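Local coordinates for protein putative isocitrate dehydrogenase, NAD-dependent (Methylococcus capsulatus, PDB 6LKY) that binds NAD and, as a member of the isocitrate and isopropylmalate dehydrogenase family, probably oxidises isocitrate with NAD+ as the acceptor, aided by magnesium, at residues 27-32 with 294-299; 280-285 with 302-307. The protein carries 1 engineered substitution. All blocks are in the same frame, centred on the assembly; numbering follows the deposited sequence. Where two conformers were deposited one is given.

Contact 1 of 2, residues 27-32 with 294-299; sequences TGVQVQ and PDAARR
T27 and V29 set their side chains against A296, while R299, one helical turn further on, reaches across to the backbone of T27. The contact joins the turn between helix 13-26 and edge strand 31-35 of the large mixed sheet to the first turns of helix 294-310, within the isocitrate/isopropylmalate dehydrogenase fold. The A296 methyl lies against both residues of the turn: CG2 of V29 presses on its CB at 3.5 Å, tighter than usual for two carbons, and CB of T27 lies 3.8 Å from the same CB. V29 has CG1 anti to its backbone N (chi1 -172°), which leaves CG2 as the branch directed at the helix. L288 of helix 278-290 touches both V29 and A296, closing this small apolar cluster. T27 OG1 is turned back to its own chain, where it hydrogen-bonds to I24 O and receives a weak bond from V29 N; the hydroxyl thus ties the last turn of helix 13-26 to the residues after it. Between T27 and V29, G28 leaves the helical path with positive phi (90°), redirecting the chain toward the strand. R299 bends at chi3 and gives its other terminal nitrogen, NH2, to V337 O, so that backbone carbonyls from two separate parts of the chain hold the guanidinium. R299 NH1 donates to T27 O over 3.1 Å, almost straight at 171°, with the oxygen lying in the guanidinium plane and the donor on a carbonyl lone pair.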
# COMPACT_ATOMS: atom_id res chain seq x y z
N THR A 27 -22.95 28.48 -5.02
CA THR A 27 -24.06 27.69 -5.53
C THR A 27 -25.42 28.22 -5.08
O THR A 27 -26.44 27.80 -5.64
CB THR A 27 -23.95 26.23 -5.07
OG1 THR A 27 -24.12 26.18 -3.65
CG2 THR A 27 -22.61 25.63 -5.46
N GLY A 28 -25.45 29.10 -4.09
CA GLY A 28 -26.68 29.59 -3.53
C GLY A 28 -27.23 28.80 -2.36
O GLY A 28 -28.25 29.20 -1.79
N VAL A 29 -26.58 27.70 -1.98
CA VAL A 29 -27.02 26.94 -0.82
C VAL A 29 -26.82 27.77 0.45
O VAL A 29 -25.83 28.50 0.59
CB VAL A 29 -26.28 25.59 -0.74
CG1 VAL A 29 -26.88 24.73 0.36
CG2 VAL A 29 -26.42 24.87 -2.06
N GLN A 30 -27.77 27.67 1.36
CA GLN A 30 -27.79 28.46 2.59
C GLN A 30 -27.09 27.69 3.71
O GLN A 30 -27.59 26.65 4.14
CB GLN A 30 -29.22 28.79 2.98
CG GLN A 30 -30.07 29.30 1.83
CD GLN A 30 -29.82 30.77 1.54
OE1 GLN A 30 -30.28 31.64 2.27
NE2 GLN A 30 -29.09 31.04 0.46
N VAL A 31 -25.97 28.22 4.19
CA VAL A 31 -25.20 27.58 5.24
C VAL A 31 -24.94 28.58 6.37
O VAL A 31 -24.37 29.65 6.13
CB VAL A 31 -23.85 27.03 4.73
CG1 VAL A 31 -23.17 26.24 5.83
CG2 VAL A 31 -24.05 26.20 3.47
N GLN A 32 -25.33 28.21 7.58
CA GLN A 32 -24.83 28.86 8.79
C GLN A 32 -23.59 28.08 9.25
O GLN A 32 -23.70 26.99 9.81
CB GLN A 32 -25.91 28.90 9.87
CG GLN A 32 -25.54 29.74 11.09
CD GLN A 32 -26.49 29.51 12.26
OE1 GLN A 32 -27.64 29.12 12.07
NE2 GLN A 32 -26.01 29.74 13.47
N PRO A 294 -28.28 17.90 -4.08
CA PRO A 294 -27.54 17.20 -5.14
C PRO A 294 -27.23 18.05 -6.36
O PRO A 294 -26.19 17.85 -7.00
CB PRO A 294 -28.47 16.03 -5.52
CG PRO A 294 -29.83 16.46 -5.06
CD PRO A 294 -29.62 17.32 -3.86
N ASP A 295 -28.12 18.97 -6.72
CA ASP A 295 -27.87 19.79 -7.90
C ASP A 295 -26.68 20.73 -7.68
O ASP A 295 -25.84 20.90 -8.57
CB ASP A 295 -29.12 20.58 -8.27
CG ASP A 295 -28.86 21.58 -9.36
OD1 ASP A 295 -28.56 21.14 -10.49
OD2 ASP A 295 -28.89 22.80 -9.07
N ALA A 296 -26.64 21.40 -6.53
CA ALA A 296 -25.47 22.21 -6.18
C ALA A 296 -24.19 21.39 -6.17
O ALA A 296 -23.14 21.86 -6.62
CB ALA A 296 -25.69 22.86 -4.81
N ALA A 297 -24.25 20.17 -5.62
CA ALA A 297 -23.09 19.28 -5.64
C ALA A 297 -22.64 18.99 -7.08
O ALA A 297 -21.44 19.06 -7.39
CB ALA A 297 -23.43 17.97 -4.91
N ARG A 298 -23.59 18.69 -7.96
CA ARG A 298 -23.24 18.37 -9.34
C ARG A 298 -22.68 19.60 -10.06
O ARG A 298 -21.77 19.47 -10.89
CB ARG A 298 -24.47 17.83 -10.08
CG ARG A 298 -24.82 16.39 -9.71
CD ARG A 298 -25.93 15.84 -10.59
NE ARG A 298 -27.25 16.37 -10.22
CZ ARG A 298 -28.13 15.73 -9.46
NH1 ARG A 298 -27.86 14.53 -8.98
NH2 ARG A 298 -29.30 16.30 -9.18
N ARG A 299 -23.20 20.79 -9.74
CA ARG A 299 -22.69 22.02 -10.33
C ARG A 299 -21.26 22.30 -9.87
O ARG A 299 -20.41 22.70 -10.67
CB ARG A 299 -23.62 23.19 -9.99
CG ARG A 299 -24.94 23.13 -10.76
CD ARG A 299 -25.99 24.10 -10.21
NE ARG A 299 -25.51 25.47 -10.26
CZ ARG A 299 -25.64 26.34 -9.27
NH1 ARG A 299 -26.28 25.99 -8.16
NH2 ARG A 299 -25.16 27.58 -9.39

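Contact 2 of 2, residues 280-285 with 302-307; sequences MIMAGA and RAVREV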
# COMPACT_ATOMS: atom_id res chain seq x y z
N MET A 280 -10.64 19.75 -1.30
CA MET A 280 -11.56 20.35 -0.34
C MET A 280 -12.88 20.74 -1.00
O MET A 280 -13.96 20.56 -0.41
CB MET A 280 -10.92 21.57 0.32
CG MET A 280 -11.54 21.90 1.67
SD MET A 280 -11.09 20.67 2.92
CE MET A 280 -12.69 20.28 3.63
N ILE A 281 -12.81 21.24 -2.23
CA ILE A 281 -14.03 21.61 -2.95
C ILE A 281 -14.89 20.38 -3.24
O ILE A 281 -16.11 20.41 -3.05
CB ILE A 281 -13.65 22.41 -4.21
CG1 ILE A 281 -13.11 23.79 -3.80
CG2 ILE A 281 -14.83 22.60 -5.12
CD1 ILE A 281 -12.09 24.38 -4.76
N MET A 282 -14.27 19.26 -3.63
CA MET A 282 -15.00 18.01 -3.85
C MET A 282 -15.58 17.47 -2.55
O MET A 282 -16.67 16.89 -2.55
CB MET A 282 -14.09 16.96 -4.50
CG MET A 282 -13.66 17.25 -5.94
SD MET A 282 -15.05 17.46 -7.09
CE MET A 282 -15.61 15.76 -7.22
N ALA A 283 -14.86 17.65 -1.44
CA ALA A 283 -15.45 17.31 -0.14
C ALA A 283 -16.71 18.11 0.10
O ALA A 283 -17.72 17.58 0.59
CB ALA A 283 -14.43 17.53 0.99
N GLY A 284 -16.68 19.40 -0.25
CA GLY A 284 -17.88 20.21 -0.19
C GLY A 284 -19.00 19.66 -1.06
O GLY A 284 -20.16 19.64 -0.66
N ALA A 285 -18.67 19.24 -2.28
CA ALA A 285 -19.69 18.62 -3.14
C ALA A 285 -20.32 17.40 -2.46
O ALA A 285 -21.55 17.26 -2.43
CB ALA A 285 -19.09 18.23 -4.49
N ARG A 302 -19.07 19.76 -11.83
CA ARG A 302 -18.94 20.19 -13.22
C ARG A 302 -17.98 21.37 -13.35
O ARG A 302 -17.14 21.40 -14.26
CB ARG A 302 -20.33 20.56 -13.77
CG ARG A 302 -20.37 20.79 -15.28
CD ARG A 302 -21.80 20.98 -15.79
NE ARG A 302 -22.79 20.21 -15.06
CZ ARG A 302 -23.87 20.73 -14.48
NH1 ARG A 302 -24.10 22.04 -14.55
NH2 ARG A 302 -24.73 19.95 -13.83
N ALA A 303 -18.10 22.35 -12.45
CA ALA A 303 -17.22 23.52 -12.51
C ALA A 303 -15.76 23.13 -12.30
O ALA A 303 -14.86 23.62 -13.00
CB ALA A 303 -17.67 24.55 -11.47
N VAL A 304 -15.50 22.26 -11.31
CA VAL A 304 -14.13 21.79 -11.08
C VAL A 304 -13.59 21.09 -12.33
O VAL A 304 -12.45 21.33 -12.76
CB VAL A 304 -14.08 20.85 -9.87
CG1 VAL A 304 -12.71 20.15 -9.81
CG2 VAL A 304 -14.37 21.61 -8.59
N ARG A 305 -14.38 20.19 -12.90
CA ARG A 305 -13.92 19.46 -14.07
C ARG A 305 -13.64 20.40 -15.24
O ARG A 305 -12.63 20.24 -15.94
CB ARG A 305 -14.95 18.39 -14.43
CG ARG A 305 -14.95 17.26 -13.42
CD ARG A 305 -16.03 16.23 -13.67
NE ARG A 305 -15.90 15.13 -12.72
CZ ARG A 305 -15.02 14.13 -12.83
NH1 ARG A 305 -14.20 14.06 -13.87
NH2 ARG A 305 -14.98 13.19 -11.90
N GLU A 306 -14.51 21.39 -15.45
CA GLU A 306 -14.28 22.35 -16.53
C GLU A 306 -12.98 23.11 -16.32
O GLU A 306 -12.20 23.30 -17.26
CB GLU A 306 -15.47 23.31 -16.65
CG GLU A 306 -16.70 22.70 -17.34
CD GLU A 306 -17.98 23.45 -17.03
OE1 GLU A 306 -17.92 24.48 -16.31
OE2 GLU A 306 -19.06 23.01 -17.49
N VAL A 307 -12.73 23.55 -15.08
CA VAL A 307 -11.51 24.33 -14.84
C VAL A 307 -10.27 23.47 -15.03
O VAL A 307 -9.26 23.93 -15.59
CB VAL A 307 -11.55 24.96 -13.44
CG1 VAL A 307 -10.19 25.56 -13.08
CG2 VAL A 307 -12.64 26.02 -13.37
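In I281 a chi1 of -71° places CG1 beside the backbone N and leaves CG2 anti to it; in V304 a chi1 of 169° places CG1 anti to the N and leaves CG2 beside it. These two settings turn one methyl of each residue into the space between the helices. The methyls meet at 3.6 Å, I281 CG2 against V304 CG2, and the two side chains lie at a slant to one another. The CA atoms of I281 and V304, the nearest pair, are 8.1 Å apart, so the methyls bridge the gap between the backbones. M282 adds a looser touch: its chain folds round through three bends of like sign, and its SD comes to 4.5 Å from CG2 of V304, leaving that methyl with isoleucine and methionine as neighbours. I281 also packs on V23 of helix 13-26 and I333 of helix 326-337, so the pair belongs to a wider apolar layer. One residue after V304 on the same helix, R305 forms a salt bridge with E301, a hydrogen bond to S99 O and a cation-pi contact with F100. Such aliphatic packing between consecutive helices, 278-290 and 294-310, is that of a helical hairpin, here built into the isocitrate/isopropylmalate dehydrogenase fold.

Both contacts use helix 294-310 and both are buried, but they engage different stretches of it. Contact 1 takes its beginning and lies farther out, its centre about 20 Å from that of the chain; contact 2 takes a later part, its centre about 15 Å from that of the chain. The two contact centres are 12 Å apart, and they meet where A297 CB packs 3.2 Å from A285 O. The chemistry follows the partner: against a turn, contact 1 can combine methyl packing with an arginine bond to a backbone carbonyl, whereas helix against helix, contact 2 rests on aliphatic and sulfur contacts. Contact 1 is remote from the annotated sites; in contact 2 the I281 side chain is about 10 Å from bound NAD.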